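Local coordinates for sugar ABC transporter, sugar-binding protein (Streptococcus pneumoniae, PDB 2HEU) that probably binds sugars outside the cell and delivers them to an ABC transporter, captured here without its sugar, at residues Y23-K28 with V52-N57. Residues are numbered along the deposited sequence; the frame is centred on the assembly and turned at random. Where two conformers were deposited one is given.
Sequences YFNQKK and VVNVPN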
ATOM      1  N   TYR A  23      22.015  -6.098  -4.625  1.00 11.03           N
ATOM      2  CA  TYR A  23      20.716  -5.606  -4.093  1.00 10.84           C
ATOM      3  C   TYR A  23      19.816  -5.438  -5.298  1.00 10.27           C
ATOM      4  O   TYR A  23      20.028  -4.548  -6.147  1.00 11.48           O
ATOM      5  CB  TYR A  23      20.869  -4.306  -3.305  1.00 10.60           C
ATOM      6  CG  TYR A  23      19.533  -3.694  -3.038  1.00 10.42           C
ATOM      7  CD1 TYR A  23      18.496  -4.418  -2.496  1.00 10.57           C
ATOM      8  CD2 TYR A  23      19.258  -2.381  -3.416  1.00 10.58           C
ATOM      9  CE1 TYR A  23      17.233  -3.850  -2.349  1.00 10.07           C
ATOM     10  CE2 TYR A  23      17.992  -1.833  -3.261  1.00 10.67           C
ATOM     11  CZ  TYR A  23      16.981  -2.589  -2.745  1.00  9.79           C
ATOM     12  OH  TYR A  23      15.692  -2.093  -2.645  1.00 10.57           O
ATOM     13  N   PHE A  24      18.781  -6.289  -5.366  1.00 11.20           N
ATOM     14  CA  PHE A  24      17.814  -6.243  -6.491  1.00 10.60           C
ATOM     15  C   PHE A  24      16.661  -5.303  -6.086  1.00 10.39           C
ATOM     16  O   PHE A  24      15.835  -5.643  -5.258  1.00 10.91           O
ATOM     17  CB  PHE A  24      17.302  -7.654  -6.784  1.00 11.00           C
ATOM     18  CG  PHE A  24      16.414  -7.753  -7.973  1.00 11.00           C
ATOM     19  CD1 PHE A  24      16.921  -7.986  -9.266  1.00 12.91           C
ATOM     20  CD2 PHE A  24      15.021  -7.614  -7.850  1.00 11.39           C
ATOM     21  CE1 PHE A  24      16.073  -8.130 -10.389  1.00 12.97           C
ATOM     22  CE2 PHE A  24      14.220  -7.762  -8.947  1.00 12.70           C
ATOM     23  CZ  PHE A  24      14.753  -8.007 -10.186  1.00 13.39           C
ATOM     24  N   ASN A  25      16.697  -4.094  -6.637  1.00 10.33           N
ATOM     25  CA  ASN A  25      15.754  -3.054  -6.239  1.00 10.41           C
ATOM     26  C   ASN A  25      14.498  -3.082  -7.091  1.00  9.96           C
ATOM     27  O   ASN A  25      14.568  -3.285  -8.310  1.00 11.52           O
ATOM     28  CB  ASN A  25      16.463  -1.725  -6.474  1.00 10.38           C
ATOM     29  CG  ASN A  25      15.648  -0.558  -5.944  1.00 10.96           C
ATOM     30  OD1 ASN A  25      15.082  -0.599  -4.839  1.00 11.22           O
ATOM     31  ND2 ASN A  25      15.667   0.543  -6.669  1.00 11.90           N
ATOM     32  N   GLN A  26      13.371  -2.771  -6.490  1.00 10.94           N
ATOM     33  CA  GLN A  26      12.118  -2.534  -7.235  1.00 11.11           C
ATOM     34  C   GLN A  26      11.644  -1.063  -7.045  1.00 12.27           C
ATOM     35  O   GLN A  26      10.727  -0.648  -7.739  1.00 13.60           O
ATOM     36  CB  GLN A  26      11.008  -3.501  -6.944  1.00 11.18           C
ATOM     37  CG  GLN A  26      11.415  -4.928  -7.332  1.00 13.27           C
ATOM     38  CD  GLN A  26      10.278  -5.851  -7.431  1.00 13.93           C
ATOM     39  OE1 GLN A  26       9.372  -5.641  -8.326  1.00 16.95           O
ATOM     40  NE2 GLN A  26      10.266  -6.886  -6.652  1.00 16.88           N
ATOM     41  N   LYS A  27      12.269  -0.253  -6.191  0.50 11.46           N
ATOM     42  CA  LYS A  27      11.780   1.106  -6.006  0.50 12.24           C
ATOM     43  C   LYS A  27      12.632   2.017  -6.882  0.50 12.26           C
ATOM     44  O   LYS A  27      13.552   2.715  -6.442  0.50 12.55           O
ATOM     45  CB  LYS A  27      11.908   1.445  -4.548  0.50 13.37           C
ATOM     46  CG  LYS A  27      11.267   2.743  -4.161  0.50 13.17           C
ATOM     47  CD  LYS A  27       9.749   2.725  -3.951  0.50 12.23           C
ATOM     48  CE  LYS A  27       9.181   4.095  -3.639  0.50 13.20           C
ATOM     49  NZ  LYS A  27       7.709   4.013  -3.622  0.50 15.39           N
ATOM     50  N   LYS A  28      12.377   1.927  -8.187  0.80 14.23           N
ATOM     51  CA  LYS A  28      13.214   2.569  -9.195  0.80 14.91           C
ATOM     52  C   LYS A  28      13.283   4.016  -8.920  0.80 14.64           C
ATOM     53  O   LYS A  28      14.345   4.620  -9.123  0.80 15.44           O
ATOM     54  CB  LYS A  28      12.621   2.441 -10.567  0.80 17.62           C
ATOM     55  CG  LYS A  28      12.629   1.094 -11.011  0.80 22.57           C
ATOM     56  CD  LYS A  28      12.142   0.875 -12.458  0.80 24.84           C
ATOM     57  CE  LYS A  28      12.705  -0.405 -13.024  0.80 26.11           C
ATOM     58  NZ  LYS A  28      12.504  -1.563 -12.236  0.80 23.35           N
ATOM     59  N   VAL A  52      23.716  -2.331  -7.073  1.00 15.63           N
ATOM     60  CA  VAL A  52      22.319  -1.997  -6.984  1.00 13.85           C
ATOM     61  C   VAL A  52      21.746  -2.223  -8.358  1.00 14.02           C
ATOM     62  O   VAL A  52      22.203  -1.575  -9.364  1.00 16.65           O
ATOM     63  CB  VAL A  52      22.138  -0.550  -6.570  1.00 14.82           C
ATOM     64  CG1 VAL A  52      20.647  -0.137  -6.585  1.00 17.23           C
ATOM     65  CG2 VAL A  52      22.710  -0.368  -5.133  1.00 16.64           C
ATOM     66  N   VAL A  53      20.812  -3.139  -8.482  1.00 12.66           N
ATOM     67  CA  VAL A  53      20.271  -3.516  -9.732  1.00 12.92           C
ATOM     68  C   VAL A  53      18.842  -2.987  -9.910  1.00 11.75           C
ATOM     69  O   VAL A  53      18.010  -3.087  -9.008  1.00 12.57           O
ATOM     70  CB  VAL A  53      20.274  -5.068  -9.896  1.00 13.85           C
ATOM     71  CG1 VAL A  53      19.477  -5.536 -11.090  1.00 15.53           C
ATOM     72  CG2 VAL A  53      21.705  -5.545  -9.898  1.00 16.76           C
ATOM     73  N   ASN A  54      18.611  -2.404 -11.077  1.00 12.31           N
ATOM     74  CA  ASN A  54      17.280  -1.887 -11.473  1.00 13.32           C
ATOM     75  C   ASN A  54      17.089  -2.395 -12.917  1.00 16.07           C
ATOM     76  O   ASN A  54      17.911  -2.000 -13.841  1.00 19.29           O
ATOM     77  CB  ASN A  54      17.261  -0.372 -11.515  1.00 13.46           C
ATOM     78  CG  ASN A  54      17.387   0.265 -10.175  1.00 13.74           C
ATOM     79  OD1 ASN A  54      18.474   0.825  -9.801  1.00 17.91           O
ATOM     80  ND2 ASN A  54      16.335   0.224  -9.394  1.00 12.88           N
ATOM     81  N   VAL A  55      16.139  -3.278 -13.150  1.00 14.55           N
ATOM     82  CA  VAL A  55      15.777  -3.709 -14.437  1.00 15.29           C
ATOM     83  C   VAL A  55      14.306  -3.463 -14.662  1.00 15.10           C
ATOM     84  O   VAL A  55      13.499  -3.558 -13.801  1.00 15.65           O
ATOM     85  CB  VAL A  55      16.123  -5.155 -14.683  1.00 17.99           C
ATOM     86  CG1 VAL A  55      17.645  -5.343 -14.735  1.00 21.37           C
ATOM     87  CG2 VAL A  55      15.414  -6.152 -13.721  1.00 19.03           C
ATOM     88  N   PRO A  56      13.929  -3.284 -15.963  1.00 17.04           N
ATOM     89  CA  PRO A  56      12.482  -3.196 -16.285  1.00 18.13           C
ATOM     90  C   PRO A  56      11.819  -4.509 -16.064  1.00 16.15           C
ATOM     91  O   PRO A  56      12.452  -5.553 -16.058  1.00 16.97           O
ATOM     92  CB  PRO A  56      12.434  -2.786 -17.734  1.00 21.13           C
ATOM     93  CG  PRO A  56      13.807  -2.568 -18.132  1.00 20.56           C
ATOM     94  CD  PRO A  56      14.770  -3.003 -17.129  1.00 18.73           C
ATOM     95  N   ASN A  57      10.518  -4.493 -15.823  0.50 15.87           N
ATOM     96  CA  ASN A  57       9.768  -5.718 -15.555  0.50 15.94           C
ATOM     97  C   ASN A  57      10.352  -6.501 -14.400  0.50 14.48           C
ATOM     98  O   ASN A  57      10.376  -7.756 -14.395  0.50 14.91           O
ATOM     99  CB  ASN A  57       9.645  -6.574 -16.826  0.50 18.29           C
ATOM    100  CG  ASN A  57       9.090  -5.787 -17.975  0.50 18.59           C
ATOM    101  OD1 ASN A  57       9.604  -5.850 -19.094  0.50 28.77           O
ATOM    102  ND2 ASN A  57       8.019  -5.049 -17.707  0.50 19.72           N
TER
HETATM  103  O   HOH W   1      15.635  -4.656 -10.511  1.00 15.53           O
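Tyr23 O takes an almost straight bond of 2.8 Å from Val53 N (N-H...O 173°). Val52 CA adds a CA-H...O contact to the same oxygen at 3.5 Å. The backbones here pair as parallel strands, and Val53 O in turn accepts from Asn25 N at 2.9 Å. Past this point the backbones no longer bond directly, and a water bridges them: it donates to Asn25 O and accepts from Val55 N. The same water sits over the centre of the Phe24 ring, 3.4 Å above its plane.

Strands 19-24 and 48-53, with helix 31-44 between them, form a beta-alpha-beta unit of the solute-binding fold. Strand 48-53 is at the sheet edge, and the contact covers the C-terminal ends of both strands and the loops that follow.

Side chains meet on both faces of the sheet. On one, Phe24 CG is anti to its backbone N (chi1 -175°), which carries the ring past Val53 CG1, touched by CD1, to Val55 CG2, 3.9 Å from CE1. Helix 58-67 packs on this face, where Leu62 meets Phe24 and Val61 meets Val55. On the other, Val52 CG1 lies 4.1 Å from Tyr23 CD2. Asn25 OD1 accepts from Lys27 N, which comes from above the amide carbonyl plane, in an Asx turn. Tyr23 OH adds a weak bond to the same OD1. Lys28 NZ donates to Val55 O over 2.7 Å, but in one of two conformers of an exposed side chain, so the bond is doubtful as a lasting feature.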